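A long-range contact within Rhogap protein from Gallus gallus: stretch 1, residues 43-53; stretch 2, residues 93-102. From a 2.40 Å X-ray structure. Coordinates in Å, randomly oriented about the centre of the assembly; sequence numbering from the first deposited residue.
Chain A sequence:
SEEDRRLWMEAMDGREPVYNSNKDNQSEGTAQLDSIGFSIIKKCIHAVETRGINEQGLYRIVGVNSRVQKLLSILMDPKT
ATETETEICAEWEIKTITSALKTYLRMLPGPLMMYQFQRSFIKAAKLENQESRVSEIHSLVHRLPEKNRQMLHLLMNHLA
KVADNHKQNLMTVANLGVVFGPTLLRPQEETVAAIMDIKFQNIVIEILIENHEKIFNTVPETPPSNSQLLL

Stretch 1 43-53: KCIHAVETRGI
Stretch 2 93-102: EIKTITSALK

No hydrogen bond joins these two stretches; the contact is carried by apolar side chains and shape. The first stretch continues a helix that begins earlier in the chain and is helical through Thr50, and residues 94-102 open a second helix that runs on beyond the stretch, with Glu93 at its N-cap position. Build both with phi near -65° and psi near -40°, but give Thr50 -75/-16, Arg51 -150/8, Gly52 -136/10 and Glu93 -69/149. The N-to-C directions differ by 148°, roughly antiparallel, with the axes 9.5 Å apart at closest approach. Two CA-CA distances set the register: Cys44 to Ile97 at 6.1 Å and Gly52 to Ile94 at 6.2 Å. Together the stretches bury 462 Å².

Ile97 covers the most surface. Its CA-to-CB bond points toward the first helix, and with chi1 m and chi2 t the side chain enters as a knob into the hole formed by Cys44, Ala47, Val48 and Arg51. Ile97 CD1 lies 4.0 Å from Ala47 CB, where the small methyl leaves room for the isoleucine, and Ile97 CG2 lies 4.0 Å from Cys44 SG and 4.2 Å from Val48 CG2. The CA-to-CB bond of buried Cys44 points toward the second helix, and with chi1 m its SG lies 3.7 Å from Ile97 O. The CA-to-CB bond of Val48 points sideways, and chi1 t places CG2 3.7 Å from Thr98 CG2, so the threonine offers its methyl to the contact.

Ile94, one helical turn before Ile97, adopts m for both chi angles and reaches Gly52 with its terminal methyl: Ile94 CD1 is 3.7 Å from Gly52 CA. The fit depends on the glycine, since an ideal CB there would lie 2.5 Å from Ile94 CD1, a clash. Ile94 CD1 is also 4.2 Å from Ala47 O.

Arg51 borders this end of the contact from an exposed position. Its CA-to-CB bond points sideways, but chi1 p, chi2 t, chi3 t and chi4 73° bring the guanidinium close to Ile94 and Ile97, with Arg51 NH2 3.4 Å from Ile97 CD1 and Arg51 NH1 4.2 Å from Ile94 CD1. Its approach to both methyls is oblique, and it makes no polar bond across the contact.

At the other end, buried Leu101, with chi1 and chi2 both t, sets CD1 3.9 Å from Cys44 CB and 3.6 Å from Ile45 CD1. Ile45 starts with CA-to-CB pointing away, yet m for both chi angles brings its end back to the leucine.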

# COMPACT_ATOMS: atom_id res chain seq x y z
N LYS A 43 3.10 -6.79 11.35
CA LYS A 43 4.35 -7.48 11.57
C LYS A 43 5.35 -7.13 10.47
O LYS A 43 6.54 -6.99 10.72
CB LYS A 43 4.13 -8.99 11.59
CG LYS A 43 3.31 -9.51 12.75
CD LYS A 43 3.13 -11.03 12.62
CE LYS A 43 2.23 -11.61 13.71
NZ LYS A 43 2.78 -11.40 15.09
N CYS A 44 4.85 -6.98 9.24
CA CYS A 44 5.71 -6.64 8.12
C CYS A 44 6.15 -5.19 8.15
O CYS A 44 7.30 -4.87 7.84
CB CYS A 44 5.00 -6.94 6.80
SG CYS A 44 4.85 -8.69 6.41
N ILE A 45 5.23 -4.30 8.52
CA ILE A 45 5.56 -2.88 8.58
C ILE A 45 6.63 -2.65 9.63
O ILE A 45 7.62 -1.96 9.39
CB ILE A 45 4.32 -2.03 8.95
CG1 ILE A 45 3.33 -2.02 7.80
CG2 ILE A 45 4.74 -0.62 9.30
CD1 ILE A 45 3.98 -1.89 6.47
N HIS A 46 6.42 -3.26 10.80
CA HIS A 46 7.35 -3.12 11.90
C HIS A 46 8.76 -3.59 11.59
O HIS A 46 9.72 -2.91 11.94
CB HIS A 46 6.83 -3.86 13.13
CG HIS A 46 7.72 -3.73 14.32
ND1 HIS A 46 8.72 -4.63 14.60
CD2 HIS A 46 7.81 -2.76 15.26
CE1 HIS A 46 9.39 -4.22 15.66
NE2 HIS A 46 8.86 -3.09 16.08
N ALA A 47 8.88 -4.73 10.93
CA ALA A 47 10.19 -5.27 10.59
C ALA A 47 10.93 -4.38 9.59
O ALA A 47 12.14 -4.13 9.74
CB ALA A 47 10.05 -6.69 10.02
N VAL A 48 10.22 -3.92 8.57
CA VAL A 48 10.84 -3.06 7.58
C VAL A 48 11.32 -1.77 8.23
O VAL A 48 12.43 -1.33 7.98
CB VAL A 48 9.85 -2.76 6.41
CG1 VAL A 48 10.41 -1.68 5.49
CG2 VAL A 48 9.62 -4.02 5.61
N GLU A 49 10.50 -1.18 9.09
CA GLU A 49 10.89 0.06 9.71
C GLU A 49 12.02 -0.06 10.72
O GLU A 49 12.95 0.74 10.69
CB GLU A 49 9.69 0.75 10.35
CG GLU A 49 8.62 1.08 9.36
CD GLU A 49 7.55 1.97 9.93
OE1 GLU A 49 7.47 2.03 11.17
OE2 GLU A 49 6.80 2.60 9.16
N THR A 50 11.95 -1.06 11.59
CA THR A 50 12.99 -1.24 12.61
C THR A 50 14.32 -1.81 12.12
O THR A 50 15.32 -1.70 12.83
CB THR A 50 12.50 -2.11 13.81
OG1 THR A 50 12.00 -3.37 13.34
CG2 THR A 50 11.42 -1.38 14.59
N ARG A 51 14.36 -2.41 10.93
CA ARG A 51 15.64 -2.94 10.47
C ARG A 51 15.88 -2.98 8.97
O ARG A 51 16.89 -3.52 8.52
CB ARG A 51 15.88 -4.33 11.06
CG ARG A 51 14.85 -5.38 10.73
CD ARG A 51 14.90 -6.51 11.76
NE ARG A 51 13.98 -7.61 11.45
CZ ARG A 51 14.17 -8.48 10.46
NH1 ARG A 51 15.25 -8.40 9.68
NH2 ARG A 51 13.28 -9.43 10.24
N GLY A 52 14.99 -2.39 8.19
CA GLY A 52 15.20 -2.41 6.75
C GLY A 52 14.94 -1.09 6.04
O GLY A 52 14.94 -1.05 4.80
N ILE A 53 14.76 -0.03 6.81
CA ILE A 53 14.46 1.29 6.25
C ILE A 53 15.48 1.79 5.25
O ILE A 53 15.13 2.50 4.31
CB ILE A 53 14.27 2.35 7.39
CG1 ILE A 53 13.48 3.54 6.86
CG2 ILE A 53 15.61 2.86 7.88
CD1 ILE A 53 12.04 3.23 6.53
N GLU A 93 14.86 -12.43 5.35
CA GLU A 93 15.39 -11.32 4.56
C GLU A 93 14.33 -10.25 4.35
O GLU A 93 13.13 -10.55 4.28
CB GLU A 93 15.87 -11.84 3.21
CG GLU A 93 16.94 -12.91 3.32
CD GLU A 93 17.26 -13.56 1.99
OE1 GLU A 93 17.76 -12.86 1.08
OE2 GLU A 93 16.99 -14.78 1.85
N ILE A 94 14.76 -8.99 4.26
CA ILE A 94 13.86 -7.87 4.06
C ILE A 94 13.10 -8.02 2.73
O ILE A 94 11.89 -7.79 2.68
CB ILE A 94 14.65 -6.51 4.06
CG1 ILE A 94 15.14 -6.18 5.48
CG2 ILE A 94 13.76 -5.39 3.53
CD1 ILE A 94 14.03 -5.91 6.48
N LYS A 95 13.81 -8.40 1.67
CA LYS A 95 13.20 -8.60 0.35
C LYS A 95 12.06 -9.63 0.47
O LYS A 95 11.06 -9.55 -0.23
CB LYS A 95 14.26 -9.11 -0.63
CG LYS A 95 14.91 -10.42 -0.20
CD LYS A 95 16.26 -10.68 -0.89
CE LYS A 95 16.15 -10.76 -2.40
NZ LYS A 95 17.45 -11.10 -3.06
N THR A 96 12.23 -10.58 1.39
CA THR A 96 11.25 -11.63 1.63
C THR A 96 10.03 -11.07 2.37
O THR A 96 8.89 -11.41 2.07
CB THR A 96 11.87 -12.76 2.48
OG1 THR A 96 12.94 -13.37 1.75
CG2 THR A 96 10.83 -13.82 2.82
N ILE A 97 10.30 -10.22 3.36
CA ILE A 97 9.25 -9.60 4.16
C ILE A 97 8.41 -8.58 3.38
O ILE A 97 7.21 -8.45 3.63
CB ILE A 97 9.86 -8.94 5.41
CG1 ILE A 97 10.49 -10.03 6.28
CG2 ILE A 97 8.79 -8.14 6.17
CD1 ILE A 97 11.31 -9.52 7.45
N THR A 98 9.03 -7.86 2.45
CA THR A 98 8.28 -6.87 1.67
C THR A 98 7.48 -7.57 0.58
O THR A 98 6.41 -7.11 0.18
CB THR A 98 9.19 -5.80 1.00
OG1 THR A 98 10.09 -6.44 0.08
CG2 THR A 98 9.98 -5.04 2.05
N SER A 99 8.01 -8.69 0.10
CA SER A 99 7.32 -9.45 -0.93
C SER A 99 6.10 -10.14 -0.31
O SER A 99 5.06 -10.27 -0.95
CB SER A 99 8.25 -10.47 -1.57
OG SER A 99 9.07 -9.84 -2.55
N ALA A 100 6.24 -10.57 0.94
CA ALA A 100 5.14 -11.22 1.63
C ALA A 100 3.98 -10.24 1.72
O ALA A 100 2.83 -10.60 1.47
CB ALA A 100 5.57 -11.64 3.02
N LEU A 101 4.30 -9.00 2.08
CA LEU A 101 3.29 -7.97 2.21
C LEU A 101 2.56 -7.71 0.90
O LEU A 101 1.34 -7.58 0.88
CB LEU A 101 3.94 -6.68 2.74
CG LEU A 101 3.02 -5.47 2.96
CD1 LEU A 101 3.57 -4.61 4.08
CD2 LEU A 101 2.89 -4.66 1.67
N LYS A 102 3.30 -7.63 -0.21
CA LYS A 102 2.68 -7.37 -1.50
C LYS A 102 1.81 -8.54 -2.01
O LYS A 102 0.72 -8.31 -2.54
CB LYS A 102 3.73 -7.02 -2.55
CG LYS A 102 4.56 -5.78 -2.22
CD LYS A 102 5.28 -5.23 -3.44
CE LYS A 102 6.18 -6.27 -4.09
NZ LYS A 102 6.72 -5.80 -5.40